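Local coordinates for periplasmic binding protein/LacI transcriptional regulator (Burkholderia graminis C4D1M, PDB 5HQJ) that probably serves as the sugar-capturing solute-binding component of an ABC transporter, and holds D-arabinose in the cleft between its two lobes, at residues G161-N164 with L165-I169; V37-P40 with F41-D44. One frame throughout, in Å; residues are numbered along the deposited sequence.

Contact 1: residues G161-N164 with L165-I169; sequences GAVN and LNERI. With 64K (alpha-D-arabinopyranose), chain B.
Asn-164 OD1 is gripped from several directions: the Leu-165 amide reaches it through a weak, bent bond (N to OD1 2.9 Å, 118° at the hydrogen), Lys-36 NZ donates to it, and Ser-117 OG adds a further weak bond. This is the N-terminal turn of helix 163-176, the helix of the beta-alpha-beta unit between strands 150-156 and 181-188, with Ala-162 as its N-cap residue. The turn illustrates how a helix start can present side chains to a ligand. The first torsion of Asn-164 (chi1 55°) sets CG between the backbone N and the carbonyl carbon, folding OD1 back over the next amide while ND2 faces the sugar. ND2 then donates to O1 of the arabinose at 2.9 Å, and more weakly to Asp-116 O, so the flat amide is pinned at both ends. One turn on, Arg-168 runs extended from CG to NE and brings its guanidinium beside the ligand. Its NH2 gives the sugar O2 a short, nearly straight bond in the guanidinium plane (2.7 Å, 168°), and its NH1 meets O3 at 2.8 Å. Asn-132, bound by NE, and Val-217 O, bound by NH1, fix the rotation of the group, and Phe-246 makes a cation-pi contact with it. Asn-164 CG lies over one guanidinium face. Ala-162 CB packs on Leu-165 CG at 3.7 Å, and Asn-166 N closes the first turn on Ala-162 O at 2.9 Å. One turn apart, Val-163 CG1 comes within 3.4 Å of Glu-167 OE2.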
loop_
_atom_site.group_PDB
_atom_site.type_symbol
_atom_site.label_atom_id
_atom_site.label_comp_id
_atom_site.label_asym_id
_atom_site.label_seq_id
_atom_site.Cartn_x
_atom_site.Cartn_y
_atom_site.Cartn_z
ATOM N N GLY A 161 2.766 3.458 -11.784
ATOM C CA GLY A 161 3.780 2.428 -11.952
ATOM C C GLY A 161 3.872 1.422 -10.831
ATOM O O GLY A 161 4.644 0.468 -10.893
ATOM N N ALA A 162 3.071 1.638 -9.797
ATOM C CA ALA A 162 3.086 0.798 -8.612
ATOM C C ALA A 162 2.444 -0.566 -8.837
ATOM O O ALA A 162 1.260 -0.664 -9.182
ATOM C CB ALA A 162 2.384 1.527 -7.472
ATOM N N VAL A 163 3.213 -1.623 -8.599
ATOM C CA VAL A 163 2.721 -2.982 -8.777
ATOM C C VAL A 163 1.554 -3.318 -7.867
ATOM O O VAL A 163 0.601 -3.967 -8.303
ATOM C CB VAL A 163 3.841 -4.021 -8.539
ATOM C CG1 VAL A 163 3.273 -5.390 -8.140
ATOM C CG2 VAL A 163 4.684 -4.153 -9.777
ATOM N N ASN A 164 1.603 -2.918 -6.601
ATOM C CA ASN A 164 0.596 -3.381 -5.690
ATOM C C ASN A 164 -0.692 -2.688 -6.112
ATOM O O ASN A 164 -1.736 -3.309 -6.075
ATOM C CB ASN A 164 0.980 -3.151 -4.209
ATOM C CG ASN A 164 1.320 -1.696 -3.859
ATOM O OD1 ASN A 164 1.532 -0.843 -4.719
ATOM N ND2 ASN A 164 1.405 -1.430 -2.550
ATOM N N LEU A 165 -0.602 -1.416 -6.526
ATOM C CA LEU A 165 -1.786 -0.648 -6.882
ATOM C C LEU A 165 -2.362 -1.189 -8.154
ATOM O O LEU A 165 -3.556 -1.374 -8.261
ATOM C CB LEU A 165 -1.464 0.824 -7.047
ATOM C CG LEU A 165 -0.963 1.535 -5.811
ATOM C CD1 LEU A 165 -0.935 3.009 -6.095
ATOM C CD2 LEU A 165 -1.799 1.212 -4.552
ATOM N N ASN A 166 -1.502 -1.515 -9.116
ATOM C CA ASN A 166 -2.021 -2.060 -10.361
ATOM C C ASN A 166 -2.632 -3.450 -10.197
ATOM O O ASN A 166 -3.609 -3.768 -10.847
ATOM C CB ASN A 166 -0.933 -2.089 -11.443
ATOM C CG ASN A 166 -0.555 -0.712 -11.899
ATOM O OD1 ASN A 166 -1.332 0.234 -11.767
ATOM N ND2 ASN A 166 0.624 -0.584 -12.459
ATOM N N GLU A 167 -2.093 -4.262 -9.292
ATOM C CA GLU A 167 -2.716 -5.513 -8.962
ATOM C C GLU A 167 -4.090 -5.330 -8.331
ATOM O O GLU A 167 -4.998 -6.080 -8.625
ATOM C CB GLU A 167 -1.794 -6.297 -8.036
ATOM C CG GLU A 167 -0.586 -6.809 -8.817
ATOM C CD GLU A 167 0.495 -7.414 -7.940
ATOM O OE1 GLU A 167 0.528 -7.090 -6.744
ATOM O OE2 GLU A 167 1.316 -8.205 -8.447
ATOM N N ARG A 168 -4.224 -4.350 -7.452
ATOM C CA ARG A 168 -5.499 -4.052 -6.837
ATOM C C ARG A 168 -6.509 -3.724 -7.927
ATOM O O ARG A 168 -7.650 -4.182 -7.924
ATOM C CB ARG A 168 -5.396 -2.858 -5.867
ATOM C CG ARG A 168 -4.568 -3.208 -4.643
ATOM C CD ARG A 168 -4.287 -1.984 -3.754
ATOM N NE ARG A 168 -3.231 -2.352 -2.828
ATOM C CZ ARG A 168 -2.571 -1.522 -2.043
ATOM N NH1 ARG A 168 -2.884 -0.225 -1.988
ATOM N NH2 ARG A 168 -1.609 -1.995 -1.241
ATOM N N ILE A 169 -6.100 -2.870 -8.845
ATOM C CA ILE A 169 -6.994 -2.538 -9.963
ATOM C C ILE A 169 -7.388 -3.767 -10.814
ATOM O O ILE A 169 -8.569 -3.983 -11.210
ATOM C CB ILE A 169 -6.348 -1.466 -10.887
ATOM C CG1 ILE A 169 -6.101 -0.165 -10.120
ATOM C CG2 ILE A 169 -7.214 -1.170 -12.140
ATOM C CD1 ILE A 169 -5.198 0.825 -10.867
HETATM O O2 64K B . 0.031 -0.346 0.143
HETATM C C2 64K B . 0.023 1.035 -0.354
HETATM C C3 64K B . -0.909 1.817 0.515
HETATM O O3 64K B . -2.235 1.484 0.171
HETATM C C4 64K B . -0.777 3.319 0.292
HETATM O O4 64K B . -1.253 3.714 -1.009
HETATM C C5 64K B . 0.627 3.713 0.387
HETATM O O5 64K B . 1.372 3.046 -0.662
HETATM C C1 64K B . 1.411 1.607 -0.282
HETATM O O1 64K B . 2.206 0.942 -1.186
#

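Contact 2: residues V37-P40 with F41-D44; sequences VAVP and FFDD. With 64K (alpha-D-arabinopyranose), chain B.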
loop_
_atom_site.group_PDB
_atom_site.type_symbol
_atom_site.label_atom_id
_atom_site.label_comp_id
_atom_site.label_asym_id
_atom_site.label_seq_id
_atom_site.Cartn_x
_atom_site.Cartn_y
_atom_site.Cartn_z
ATOM N N VAL A 37 8.196 6.569 0.194
ATOM C CA VAL A 37 8.449 7.994 0.442
ATOM C C VAL A 37 7.862 8.314 1.805
ATOM O O VAL A 37 7.152 7.491 2.366
ATOM C CB VAL A 37 7.786 8.943 -0.585
ATOM C CG1 VAL A 37 8.752 9.387 -1.721
ATOM C CG2 VAL A 37 6.451 8.365 -1.114
ATOM N N ALA A 38 8.117 9.517 2.315
ATOM C CA ALA A 38 7.490 9.960 3.553
ATOM C C ALA A 38 6.030 10.289 3.351
ATOM O O ALA A 38 5.664 11.460 3.297
ATOM C CB ALA A 38 8.198 11.183 4.105
ATOM N N VAL A 39 5.205 9.255 3.263
ATOM C CA VAL A 39 3.751 9.384 3.208
ATOM C C VAL A 39 3.099 8.604 4.370
ATOM O O VAL A 39 3.690 7.678 4.909
ATOM C CB VAL A 39 3.204 8.877 1.863
ATOM C CG1 VAL A 39 3.645 9.778 0.732
ATOM C CG2 VAL A 39 3.673 7.491 1.611
ATOM N N PRO A 40 1.865 8.969 4.745
ATOM C CA PRO A 40 1.243 8.592 6.017
ATOM C C PRO A 40 1.215 7.122 6.262
ATOM O O PRO A 40 1.502 6.709 7.361
ATOM C CB PRO A 40 -0.173 9.135 5.905
ATOM C CG PRO A 40 -0.053 10.255 4.918
ATOM C CD PRO A 40 1.047 9.936 3.993
ATOM N N PHE A 41 0.877 6.331 5.263
ATOM C CA PHE A 41 0.831 4.890 5.472
ATOM C C PHE A 41 2.081 4.290 6.116
ATOM O O PHE A 41 1.968 3.367 6.937
ATOM C CB PHE A 41 0.568 4.224 4.119
ATOM C CG PHE A 41 0.634 2.707 4.137
ATOM C CD1 PHE A 41 -0.471 1.936 4.510
ATOM C CD2 PHE A 41 1.780 2.060 3.704
ATOM C CE1 PHE A 41 -0.420 0.533 4.471
ATOM C CE2 PHE A 41 1.850 0.680 3.663
ATOM C CZ PHE A 41 0.726 -0.104 4.023
ATOM N N PHE A 42 3.265 4.769 5.735
ATOM C CA PHE A 42 4.497 4.096 6.133
ATOM C C PHE A 42 4.950 4.369 7.548
ATOM O O PHE A 42 5.894 3.721 8.006
ATOM C CB PHE A 42 5.619 4.455 5.155
ATOM C CG PHE A 42 5.442 3.808 3.819
ATOM C CD1 PHE A 42 5.796 2.504 3.642
ATOM C CD2 PHE A 42 4.865 4.498 2.778
ATOM C CE1 PHE A 42 5.613 1.875 2.389
ATOM C CE2 PHE A 42 4.701 3.919 1.504
ATOM C CZ PHE A 42 5.046 2.595 1.319
ATOM N N ASP A 43 4.329 5.350 8.204
ATOM C CA ASP A 43 4.609 5.601 9.616
ATOM C C ASP A 43 4.393 4.312 10.387
ATOM O O ASP A 43 5.169 3.983 11.279
ATOM C CB ASP A 43 3.725 6.729 10.167
ATOM C CG ASP A 43 4.250 8.126 9.809
ATOM O OD1 ASP A 43 5.257 8.260 9.064
ATOM O OD2 ASP A 43 3.625 9.112 10.279
ATOM N N ASP A 44 3.364 3.547 10.049
ATOM C CA ASP A 44 3.111 2.286 10.760
ATOM C C ASP A 44 4.209 1.259 10.480
ATOM O O ASP A 44 4.569 0.469 11.351
ATOM C CB ASP A 44 1.767 1.670 10.363
ATOM C CG ASP A 44 0.563 2.219 11.159
ATOM O OD1 ASP A 44 0.734 2.681 12.305
ATOM O OD2 ASP A 44 -0.573 2.148 10.617
HETATM O O2 64K B . 0.031 -0.346 0.143
HETATM C C2 64K B . 0.023 1.035 -0.354
HETATM C C3 64K B . -0.909 1.817 0.515
HETATM O O3 64K B . -2.235 1.484 0.171
HETATM C C4 64K B . -0.777 3.319 0.292
HETATM O O4 64K B . -1.253 3.714 -1.009
HETATM C C5 64K B . 0.627 3.713 0.387
HETATM O O5 64K B . 1.372 3.046 -0.662
HETATM C C1 64K B . 1.411 1.607 -0.282
HETATM O O1 64K B . 2.206 0.942 -1.186
HETATM O O HOH W 1 6.028 7.767 6.460
HETATM O O HOH W 2 0.820 4.981 9.432
#
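Two successive backbone bonds, Phe-42 N to Val-39 O (3.1 Å) and Asp-43 N to Pro-40 O (3.2 Å), each spanning three residues, turn the chain from the loop into helix 42-56; the second donor stands well above the carbonyl plane, 52° out of it. Just before, Ala-38 is the centre of an inverse gamma turn closed by Val-39 N on Val-37 O. Water reinforces the bend: one molecule donates both to Val-39 O and to Asp-43 OD1, tying the loop to the first helical turn. Side by side with Val-39, the Phe-42 ring receives the valine CG2 at its edge, near the ring plane, 3.4 Å from CD2. Over one face of that same ring comes Phe-41, edge first, with CD2 3.8 Å above the centre and the two ring planes close to perpendicular. With CG anti to the backbone N (chi1 174°), Phe-41 swings its ring away from the loop and over the arabinose. The sugar C3 is 3.9 Å from the ring plane, above the centre, and the substituents on C3 direct its hydrogen at the ring, which fits the CH-pi platform familiar from carbohydrate sites; Phe-41 CB also comes within 3.8 Å of C5. Phe-42 borders the sugar less closely. The bend therefore puts one aromatic on the ligand and braces it with the next. It joins strand 30-34 to helix 42-56. Asp-44 forms a salt bridge with Lys-311, Phe-42 packs on Asp-116, just past strand 111-115, and both Phe-41 and Asp-44 touch Pro-269 at the start of helix 269-284.

Contacts 1 and 2 are helix starts of separate lobes, each following a strand of its own sheet, and they meet through the arabinose and not through each other. Their centres lie 18 Å apart and their nearest atoms about 6 Å, without touching. The work is divided by chemistry: residues 161-169 supply polar side chains that read the hydroxyls, while residues 37-44 supply an aromatic face for the carbons. Asp-116, Gln-219, Asp-247 and Gln-267 also hydrogen-bond to the sugar. Lys-36, the residue before contact 2, also binds Asn-164 of contact 1, a direct tie across the cleft consistent with a closed, ligand-bound form.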